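PDB 4FSO: probable porin from Pseudomonas aeruginosa, which forms an outer-membrane beta-barrel and probably acts as a porin of the OprD family, letting small solutes cross. Local coordinates for residues D341-A346 / G351-R356; P296-Y301 / D306-E311; Y381-D384 / A389-V392. All blocks are in the same frame, centred on the assembly; numbering follows the deposited sequence.

Interaction 1: D341-A346 / G351-R356; sequences DHIRLA and GKEWER. With C8E ((hydroxyethyloxy)tri(ethyloxy)octane), chain E; C8E ((hydroxyethyloxy)tri(ethyloxy)octane), chain G.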
loop_
_atom_site.group_PDB
_atom_site.type_symbol
_atom_site.label_atom_id
_atom_site.label_comp_id
_atom_site.label_asym_id
_atom_site.label_seq_id
_atom_site.Cartn_x
_atom_site.Cartn_y
_atom_site.Cartn_z
ATOM N N ASP A 341 -17.053 9.929 -10.464
ATOM C CA ASP A 341 -17.815 9.791 -11.703
ATOM C C ASP A 341 -16.905 9.792 -12.915
ATOM O O ASP A 341 -15.689 9.532 -12.788
ATOM C CB ASP A 341 -18.917 10.848 -11.844
ATOM C CG ASP A 341 -18.428 12.266 -11.581
ATOM O OD1 ASP A 341 -17.338 12.650 -12.071
ATOM O OD2 ASP A 341 -19.162 13.004 -10.881
ATOM N N HIS A 342 -17.502 10.066 -14.081
ATOM C CA HIS A 342 -16.769 10.106 -15.357
ATOM C C HIS A 342 -16.128 8.781 -15.756
ATOM O O HIS A 342 -15.161 8.771 -16.517
ATOM C CB HIS A 342 -15.675 11.182 -15.346
ATOM C CG HIS A 342 -16.157 12.527 -15.766
ATOM N ND1 HIS A 342 -16.956 13.314 -14.957
ATOM C CD2 HIS A 342 -15.985 13.213 -16.916
ATOM C CE1 HIS A 342 -17.241 14.436 -15.590
ATOM N NE2 HIS A 342 -16.664 14.402 -16.780
ATOM N N ILE A 343 -16.658 7.667 -15.263
ATOM C CA ILE A 343 -16.049 6.397 -15.594
ATOM C C ILE A 343 -16.501 5.992 -16.984
ATOM O O ILE A 343 -17.685 6.048 -17.302
ATOM C CB ILE A 343 -16.385 5.314 -14.576
ATOM C CG1 ILE A 343 -15.949 5.758 -13.174
ATOM C CG2 ILE A 343 -15.707 4.019 -14.960
ATOM C CD1 ILE A 343 -16.469 4.862 -12.074
ATOM N N ARG A 344 -15.549 5.633 -17.834
ATOM C CA ARG A 344 -15.914 5.190 -19.162
ATOM C C ARG A 344 -16.110 3.694 -19.129
ATOM O O ARG A 344 -15.146 2.924 -19.147
ATOM C CB ARG A 344 -14.871 5.569 -20.207
ATOM C CG ARG A 344 -15.418 5.477 -21.637
ATOM C CD ARG A 344 -14.313 5.501 -22.682
ATOM N NE ARG A 344 -13.317 4.460 -22.438
ATOM C CZ ARG A 344 -12.018 4.693 -22.265
ATOM N NH1 ARG A 344 -11.550 5.935 -22.332
ATOM N NH2 ARG A 344 -11.183 3.687 -22.035
ATOM N N LEU A 345 -17.375 3.306 -19.056
ATOM C CA LEU A 345 -17.781 1.917 -19.035
ATOM C C LEU A 345 -17.647 1.315 -20.410
ATOM O O LEU A 345 -17.898 1.990 -21.402
ATOM C CB LEU A 345 -19.242 1.829 -18.610
ATOM C CG LEU A 345 -19.465 2.396 -17.213
ATOM C CD1 LEU A 345 -20.893 2.242 -16.829
ATOM C CD2 LEU A 345 -18.518 1.688 -16.237
ATOM N N ALA A 346 -17.274 0.037 -20.465
ATOM C CA ALA A 346 -17.259 -0.713 -21.722
ATOM C C ALA A 346 -18.586 -0.552 -22.478
ATOM O O ALA A 346 -18.630 -0.669 -23.698
ATOM C CB ALA A 346 -16.969 -2.180 -21.456
ATOM N N GLY A 351 -20.069 5.816 -15.680
ATOM C CA GLY A 351 -20.239 5.165 -14.400
ATOM C C GLY A 351 -20.013 6.117 -13.237
ATOM O O GLY A 351 -19.179 7.032 -13.309
ATOM N N LYS A 352 -20.769 5.885 -12.165
ATOM C CA LYS A 352 -20.634 6.616 -10.914
ATOM C C LYS A 352 -20.617 5.650 -9.729
ATOM O O LYS A 352 -21.362 4.662 -9.682
ATOM C CB LYS A 352 -21.794 7.586 -10.758
ATOM C CG LYS A 352 -21.770 8.729 -11.707
ATOM C CD LYS A 352 -23.175 9.203 -11.978
ATOM C CE LYS A 352 -23.224 10.238 -13.086
ATOM N NZ LYS A 352 -23.645 11.571 -12.576
ATOM N N GLU A 353 -19.777 5.954 -8.757
ATOM C CA GLU A 353 -19.634 5.086 -7.599
ATOM C C GLU A 353 -19.211 5.972 -6.478
ATOM O O GLU A 353 -18.603 7.013 -6.708
ATOM C CB GLU A 353 -18.577 3.979 -7.827
ATOM C CG GLU A 353 -17.176 4.493 -8.181
ATOM C CD GLU A 353 -16.170 3.377 -8.550
ATOM O OE1 GLU A 353 -16.572 2.201 -8.625
ATOM O OE2 GLU A 353 -14.967 3.675 -8.757
ATOM N N TRP A 354 -19.536 5.583 -5.258
ATOM C CA TRP A 354 -18.988 6.293 -4.115
ATOM C C TRP A 354 -18.726 5.294 -3.002
ATOM O O TRP A 354 -19.267 4.187 -3.008
ATOM C CB TRP A 354 -19.935 7.409 -3.645
ATOM C CG TRP A 354 -21.280 6.896 -3.249
ATOM C CD1 TRP A 354 -22.354 6.768 -4.052
ATOM C CD2 TRP A 354 -21.674 6.396 -1.955
ATOM N NE1 TRP A 354 -23.402 6.240 -3.353
ATOM C CE2 TRP A 354 -23.011 5.995 -2.064
ATOM C CE3 TRP A 354 -21.018 6.260 -0.720
ATOM C CZ2 TRP A 354 -23.728 5.454 -0.978
ATOM C CZ3 TRP A 354 -21.722 5.726 0.358
ATOM C CH2 TRP A 354 -23.065 5.335 0.221
ATOM N N GLU A 355 -17.888 5.691 -2.055
ATOM C CA GLU A 355 -17.566 4.860 -0.910
ATOM C C GLU A 355 -17.455 5.741 0.332
ATOM O O GLU A 355 -16.983 6.871 0.262
ATOM C CB GLU A 355 -16.277 4.051 -1.147
ATOM C CG GLU A 355 -15.803 3.196 0.059
ATOM C CD GLU A 355 -14.585 2.300 -0.275
ATOM O OE1 GLU A 355 -14.296 2.084 -1.475
ATOM O OE2 GLU A 355 -13.907 1.821 0.660
ATOM N N ARG A 356 -17.933 5.219 1.455
ATOM C CA ARG A 356 -17.746 5.850 2.748
ATOM C C ARG A 356 -17.120 4.809 3.677
ATOM O O ARG A 356 -17.520 3.645 3.693
ATOM C CB ARG A 356 -19.093 6.350 3.304
ATOM C CG ARG A 356 -19.006 7.309 4.501
ATOM C CD ARG A 356 -18.801 6.581 5.825
HETATM C C1 C8E E . -26.480 5.232 6.683
HETATM C C2 C8E E . -25.630 5.977 7.701
HETATM C C3 C8E E . -24.455 5.132 8.188
HETATM C C4 C8E E . -23.607 5.806 9.267
HETATM C C5 C8E E . -24.160 7.129 9.775
HETATM C C6 C8E E . -23.026 7.969 10.365
HETATM C C7 C8E E . -23.185 9.452 10.034
HETATM C C8 C8E E . -22.074 10.280 10.657
HETATM O O9 C8E E . -20.859 9.656 10.361
HETATM C C10 C8E E . -20.359 10.168 9.139
HETATM C C11 C8E E . -19.929 9.045 8.194
HETATM O O12 C8E E . -21.001 8.176 7.888
HETATM C C13 C8E E . -21.512 8.338 6.570
HETATM C C14 C8E E . -22.663 7.330 6.321
HETATM O O15 C8E E . -22.414 6.425 5.245
HETATM C C16 C8E E . -23.541 6.133 4.447
HETATM C C17 C8E E . -24.276 7.432 4.111
HETATM O O18 C8E E . -23.447 8.269 3.314
HETATM C C19 C8E E . -23.381 9.604 3.821
HETATM C C20 C8E E . -22.225 10.424 3.273
HETATM O O21 C8E E . -21.799 11.303 4.319
HETATM C C1 C8E G . -13.835 23.672 -2.944
HETATM C C2 C8E G . -13.819 22.750 -4.162
HETATM C C3 C8E G . -14.226 21.308 -3.840
HETATM C C4 C8E G . -14.741 20.579 -5.083
HETATM C C5 C8E G . -14.178 19.168 -5.276
HETATM C C6 C8E G . -13.040 19.113 -6.291
HETATM C C7 C8E G . -13.032 17.798 -7.057
HETATM C C8 C8E G . -13.424 18.047 -8.511
HETATM O O9 C8E G . -13.474 16.824 -9.213
HETATM C C10 C8E G . -14.335 15.892 -8.596
HETATM C C11 C8E G . -15.015 15.049 -9.666
HETATM O O12 C8E G . -16.122 14.390 -9.097
HETATM C C13 C8E G . -17.352 14.948 -9.528
HETATM C C14 C8E G . -18.435 14.786 -8.462
#

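Interaction 2: P296-Y301 / D306-E311; sequences PYLANY and DFANPE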
loop_
_atom_site.group_PDB
_atom_site.type_symbol
_atom_site.label_atom_id
_atom_site.label_comp_id
_atom_site.label_asym_id
_atom_site.label_seq_id
_atom_site.Cartn_x
_atom_site.Cartn_y
_atom_site.Cartn_z
ATOM N N PRO A 296 -2.754 0.311 -5.302
ATOM C CA PRO A 296 -2.253 1.470 -6.034
ATOM C C PRO A 296 -2.035 2.617 -5.048
ATOM O O PRO A 296 -2.850 2.886 -4.173
ATOM C CB PRO A 296 -3.385 1.773 -7.013
ATOM C CG PRO A 296 -4.624 1.288 -6.308
ATOM C CD PRO A 296 -4.201 0.097 -5.500
ATOM N N TYR A 297 -0.907 3.282 -5.193
ATOM C CA TYR A 297 -0.493 4.340 -4.291
ATOM C C TYR A 297 -1.183 5.657 -4.645
ATOM O O TYR A 297 -0.549 6.602 -5.115
ATOM C CB TYR A 297 1.014 4.476 -4.419
ATOM C CG TYR A 297 1.703 5.290 -3.373
ATOM C CD1 TYR A 297 1.404 5.140 -2.029
ATOM C CD2 TYR A 297 2.696 6.189 -3.733
ATOM C CE1 TYR A 297 2.059 5.885 -1.072
ATOM C CE2 TYR A 297 3.358 6.941 -2.787
ATOM C CZ TYR A 297 3.043 6.785 -1.456
ATOM O OH TYR A 297 3.722 7.533 -0.523
ATOM N N LEU A 298 -2.491 5.712 -4.438
ATOM C CA LEU A 298 -3.269 6.894 -4.807
ATOM C C LEU A 298 -4.018 7.459 -3.605
ATOM O O LEU A 298 -4.337 6.728 -2.682
ATOM C CB LEU A 298 -4.253 6.542 -5.925
ATOM C CG LEU A 298 -3.613 6.124 -7.252
ATOM C CD1 LEU A 298 -4.629 5.375 -8.119
ATOM C CD2 LEU A 298 -3.038 7.372 -8.005
ATOM N N ALA A 299 -4.300 8.757 -3.632
ATOM C CA ALA A 299 -5.043 9.440 -2.569
ATOM C C ALA A 299 -6.410 8.846 -2.276
ATOM O O ALA A 299 -6.853 8.848 -1.118
ATOM C CB ALA A 299 -5.191 10.921 -2.890
ATOM N N ASN A 300 -7.088 8.372 -3.323
ATOM C CA ASN A 300 -8.411 7.786 -3.141
ATOM C C ASN A 300 -8.426 6.255 -3.109
ATOM O O ASN A 300 -9.436 5.622 -3.428
ATOM C CB ASN A 300 -9.420 8.346 -4.157
ATOM C CG ASN A 300 -9.596 9.844 -4.028
ATOM O OD1 ASN A 300 -9.083 10.463 -3.096
ATOM N ND2 ASN A 300 -10.336 10.440 -4.965
ATOM N N TYR A 301 -7.307 5.655 -2.729
ATOM C CA TYR A 301 -7.346 4.226 -2.431
ATOM C C TYR A 301 -8.024 4.005 -1.091
ATOM O O TYR A 301 -7.493 4.368 -0.052
ATOM C CB TYR A 301 -5.972 3.567 -2.407
ATOM C CG TYR A 301 -6.103 2.123 -1.973
ATOM C CD1 TYR A 301 -6.857 1.221 -2.726
ATOM C CD2 TYR A 301 -5.529 1.669 -0.793
ATOM C CE1 TYR A 301 -7.006 -0.096 -2.327
ATOM C CE2 TYR A 301 -5.668 0.346 -0.390
ATOM C CZ TYR A 301 -6.404 -0.537 -1.161
ATOM O OH TYR A 301 -6.543 -1.863 -0.760
ATOM N N ASP A 306 -10.714 1.569 -5.485
ATOM C CA ASP A 306 -9.518 2.368 -5.726
ATOM C C ASP A 306 -9.771 3.656 -6.526
ATOM O O ASP A 306 -8.891 4.509 -6.613
ATOM C CB ASP A 306 -8.387 1.521 -6.355
ATOM C CG ASP A 306 -8.709 1.019 -7.766
ATOM O OD1 ASP A 306 -9.763 1.352 -8.340
ATOM O OD2 ASP A 306 -7.878 0.276 -8.321
ATOM N N PHE A 307 -10.968 3.777 -7.104
ATOM C CA PHE A 307 -11.344 4.931 -7.925
ATOM C C PHE A 307 -10.379 5.190 -9.075
ATOM O O PHE A 307 -10.079 6.319 -9.424
ATOM C CB PHE A 307 -11.556 6.165 -7.045
ATOM C CG PHE A 307 -12.683 5.992 -6.093
ATOM C CD1 PHE A 307 -12.470 5.398 -4.856
ATOM C CD2 PHE A 307 -13.979 6.361 -6.462
ATOM C CE1 PHE A 307 -13.514 5.211 -3.992
ATOM C CE2 PHE A 307 -15.043 6.187 -5.600
ATOM C CZ PHE A 307 -14.809 5.606 -4.358
ATOM N N ALA A 308 -9.918 4.107 -9.672
ATOM C CA ALA A 308 -8.858 4.174 -10.648
ATOM C C ALA A 308 -9.330 3.530 -11.939
ATOM O O ALA A 308 -8.522 3.072 -12.725
ATOM C CB ALA A 308 -7.614 3.486 -10.106
ATOM N N ASN A 309 -10.648 3.481 -12.127
ATOM C CA ASN A 309 -11.285 3.045 -13.370
ATOM C C ASN A 309 -11.060 4.033 -14.514
ATOM O O ASN A 309 -10.658 5.162 -14.266
ATOM C CB ASN A 309 -12.761 2.873 -13.129
ATOM C CG ASN A 309 -13.059 1.662 -12.302
ATOM O OD1 ASN A 309 -12.880 0.531 -12.761
ATOM N ND2 ASN A 309 -13.522 1.879 -11.070
ATOM N N PRO A 310 -11.315 3.626 -15.773
ATOM C CA PRO A 310 -10.804 4.509 -16.829
ATOM C C PRO A 310 -11.463 5.886 -16.848
ATOM O O PRO A 310 -12.691 5.990 -16.762
ATOM C CB PRO A 310 -11.100 3.723 -18.124
ATOM C CG PRO A 310 -11.270 2.337 -17.706
ATOM C CD PRO A 310 -11.928 2.418 -16.347
ATOM N N GLU A 311 -10.635 6.924 -16.926
ATOM C CA GLU A 311 -11.120 8.289 -17.088
ATOM C C GLU A 311 -11.906 8.789 -15.897
ATOM O O GLU A 311 -12.635 9.782 -15.987
ATOM C CB GLU A 311 -11.936 8.444 -18.379
ATOM C CG GLU A 311 -11.164 9.154 -19.474
ATOM C CD GLU A 311 -11.575 8.697 -20.848
ATOM O OE1 GLU A 311 -12.467 7.834 -20.935
ATOM O OE2 GLU A 311 -11.005 9.188 -21.844
#

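Interaction 3: Y381-D384 / A389-V392; sequences YRTD and ARDV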
loop_
_atom_site.group_PDB
_atom_site.type_symbol
_atom_site.label_atom_id
_atom_site.label_comp_id
_atom_site.label_asym_id
_atom_site.label_seq_id
_atom_site.Cartn_x
_atom_site.Cartn_y
_atom_site.Cartn_z
ATOM N N TYR A 381 -20.044 0.758 -0.102
ATOM C CA TYR A 381 -19.617 1.056 -1.459
ATOM C C TYR A 381 -20.750 0.754 -2.438
ATOM O O TYR A 381 -21.321 -0.344 -2.434
ATOM C CB TYR A 381 -18.346 0.271 -1.780
ATOM C CG TYR A 381 -17.960 0.242 -3.237
ATOM C CD1 TYR A 381 -17.566 1.402 -3.903
ATOM C CD2 TYR A 381 -17.955 -0.956 -3.949
ATOM C CE1 TYR A 381 -17.194 1.374 -5.251
ATOM C CE2 TYR A 381 -17.594 -0.999 -5.303
ATOM C CZ TYR A 381 -17.215 0.172 -5.946
ATOM O OH TYR A 381 -16.853 0.136 -7.270
ATOM N N ARG A 382 -21.090 1.756 -3.248
ATOM C CA ARG A 382 -22.215 1.681 -4.176
ATOM C C ARG A 382 -21.868 2.226 -5.551
ATOM O O ARG A 382 -21.108 3.182 -5.675
ATOM C CB ARG A 382 -23.392 2.469 -3.623
ATOM C CG ARG A 382 -23.834 1.993 -2.279
ATOM C CD ARG A 382 -24.513 0.635 -2.385
ATOM N NE ARG A 382 -25.122 0.284 -1.109
ATOM C CZ ARG A 382 -24.473 -0.323 -0.122
ATOM N NH1 ARG A 382 -23.197 -0.667 -0.278
ATOM N NH2 ARG A 382 -25.099 -0.591 1.014
ATOM N N THR A 383 -22.449 1.623 -6.578
ATOM C CA THR A 383 -22.241 2.063 -7.947
ATOM C C THR A 383 -23.579 2.210 -8.662
ATOM O O THR A 383 -24.621 1.771 -8.170
ATOM C CB THR A 383 -21.377 1.054 -8.751
ATOM O OG1 THR A 383 -22.134 -0.139 -8.984
ATOM C CG2 THR A 383 -20.081 0.697 -8.001
ATOM N N ASP A 384 -23.557 2.824 -9.834
ATOM C CA ASP A 384 -24.752 2.810 -10.653
ATOM C C ASP A 384 -24.533 1.900 -11.859
ATOM O O ASP A 384 -25.301 1.962 -12.805
ATOM C CB ASP A 384 -25.147 4.215 -11.078
ATOM C CG ASP A 384 -24.094 4.894 -11.961
ATOM O OD1 ASP A 384 -22.987 4.348 -12.154
ATOM O OD2 ASP A 384 -24.377 6.000 -12.466
ATOM N N ALA A 389 -23.280 -7.101 -8.580
ATOM C CA ALA A 389 -21.936 -7.638 -8.580
ATOM C C ALA A 389 -20.936 -6.851 -7.710
ATOM O O ALA A 389 -20.031 -7.441 -7.125
ATOM C CB ALA A 389 -21.428 -7.777 -10.012
ATOM N N ARG A 390 -21.066 -5.534 -7.603
ATOM C CA ARG A 390 -20.022 -4.826 -6.867
ATOM C C ARG A 390 -20.399 -3.922 -5.706
ATOM O O ARG A 390 -19.500 -3.429 -5.021
ATOM C CB ARG A 390 -19.033 -4.127 -7.791
ATOM C CG ARG A 390 -19.648 -3.382 -8.903
ATOM C CD ARG A 390 -19.086 -3.883 -10.207
ATOM N NE ARG A 390 -17.810 -3.279 -10.573
ATOM C CZ ARG A 390 -17.324 -3.296 -11.815
ATOM N NH1 ARG A 390 -18.027 -3.879 -12.785
ATOM N NH2 ARG A 390 -16.150 -2.728 -12.095
ATOM N N ASP A 391 -21.690 -3.721 -5.451
ATOM C CA ASP A 391 -22.075 -3.100 -4.181
ATOM C C ASP A 391 -21.667 -3.960 -2.959
ATOM O O ASP A 391 -21.822 -5.176 -2.977
ATOM C CB ASP A 391 -23.572 -2.840 -4.160
ATOM C CG ASP A 391 -23.977 -1.728 -5.093
ATOM O OD1 ASP A 391 -23.115 -1.212 -5.840
ATOM O OD2 ASP A 391 -25.172 -1.372 -5.085
ATOM N N VAL A 392 -21.120 -3.338 -1.915
ATOM C CA VAL A 392 -20.813 -4.075 -0.681
ATOM C C VAL A 392 -20.931 -3.271 0.586
ATOM O O VAL A 392 -20.595 -2.089 0.629
ATOM C CB VAL A 392 -19.354 -4.631 -0.614
ATOM C CG1 VAL A 392 -19.343 -6.152 -0.663
ATOM C CG2 VAL A 392 -18.448 -3.996 -1.645
HETATM O O HOH W 1 -16.075 -2.257 -9.164
HETATM O O HOH W 2 -25.820 0.631 -6.301
#

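Interaction 1: D341-A346 / G351-R356
I343 and G351 form the firm part of this contact, an antiparallel hydrogen-bonded pair whose backbones hold each other in both directions. I343 N reaches G351 O at 3.3 Å, while G351 N gives I343 O the shorter bond, 2.9 Å. Glycine suits this position because the side chains of I343 and L345 take up the room beside it. CG1 of I343 lies 3.5 Å from G351 O, and L345 brings its branch point alongside the same residue, CG 3.8 Å from G351 N. With CG1 of I343 beside its backbone N and the chain then extended, CD1 runs on to meet the end of E353 at about a right angle, 3.8 Å from OE2. That buried carboxylate is not left to the isoleucine: OE1 is bonded to the hydroxyl of Y381, and OE2 has weaker amide partners in N305 and N309.

The other side is looser and more exposed to solvent. Here the aliphatic stems meet, D341 CB lying 3.6 Å from K352 CG, while the lysine amine, NZ, stays 5.0 Å from D341 OD2, too far for a salt bridge although attraction is probable. The aspartate is instead joined to its neighbour: H342 ND1 donates to D341 OD1 at 3.0 Å, from above the carboxylate plane. A detergent molecule also lies against D341. H342 has left-handed backbone angles, and the backbone of E353 pairs with G340, an offset consistent with a beta bulge. The contact thus forms the closing end of a beta hairpin, with a probable bulge at H342, made by strands 331-344 and 350-363, two neighbouring strands in the wall of the porin barrel.

Interaction 2: P296-Y301 / D306-E311
D306 meets both ends of the segment 296-301, and its CB is the shared point of apolar contact. P296 CG lies 3.8 Å from it, and Y301 CD1 comes within 3.9 Å, so that the methylene sits at the edge of the tyrosine ring, near its plane. The proline and the edge-on tyrosine both pack against the acid's aliphatic stem, ring and carboxylate planes 68° apart. Further along, L298 CD1 packs at 4.1 Å on A308 CB, a methyl small enough to lie against the buried leucine. The F307 ring turns an edge to the other segment, with CD1 3.4 Å from N300 O, a contact of ring hydrogen with carbonyl oxygen.

Between the two segments the contact is by packing; the polar bonds run within a segment or to residues outside the pair. Y301 N returns to L298 O across a type I turn. D306 OD1 accepts from A308 N at 3.1 Å, making an Asx turn; CG, held between the backbone N and the carbonyl carbon (chi1 66°), curls the carboxylate back over the chain. OD2 is bonded to the hydroxyl of Y290. The side chain of D306 also lies about 3 Å from a bound calcium ion, where an acid is electrostatically apt.

The amide of N300 uses both ends, donating to S314 and accepting from Q316. Q280 on strand 273-283 bonds N300 N and the carbonyls of D306 and F307. This long loop between strands 294-295 and 313-322 is therefore tied to strands 273-283 and 313-322, while N300 and F307 touch V338 on strand 331-344.

Interaction 3: Y381-D384 / A389-V392
Bent at chi2 (-71°), the chain of R382 curls back so that its guanidinium lies beside V392, whereas CG of D391, beside its own backbone N (chi1 -71°), lets the carboxylate reach T383. NH1 of R382 donates to Y381 O at 2.9 Å, from above the carbonyl plane, and more weakly to V392 O at 3.1 Å. Arginine suits this edge because its flat head can serve several acceptors; NH2 adds a salt bridge to D393. Beside it, D391 OD1 accepts T383 N on its syn side at 3.0 Å, the donor 31° out of the carboxylate plane. OD2 stays 4.3 Å from R382 NE, well out of the guanidinium plane, so only charge attraction is probable there.

Y381 and V392 form an antiparallel hydrogen-bonded pair, which begins the pairing of strands 373-383 and 392-404 in the barrel wall just after the short helix 387-390 turns the chain back. Y381 O takes both V392 N and the arginine.

On the face carrying Y381 and V392, the tyrosine ring turns its edge to V392 CG2, 3.8 Å from CD2, and to the carbonyl of R390, whose head forms a salt bridge with E386.

How the interactions relate
Interaction 2 is the buried one, nearer the centre of the chain; interactions 1 and 3 lie farther out and are only partly buried. These two share a plan, each an antiparallel pair where the chain turns between neighbouring barrel strands, and they meet where strands 350-363 and 373-383 run side by side, with E353 and Y381 at the junction and K352 N bonded to D384. Interaction 2 instead shapes a loop by apolar packing and turns within each segment. It joins interaction 1 through the R344 to E311 salt bridge, but does not touch interaction 3. Charged side chains across the contact matter chiefly in interaction 3, glycine and aliphatic fit in interaction 1.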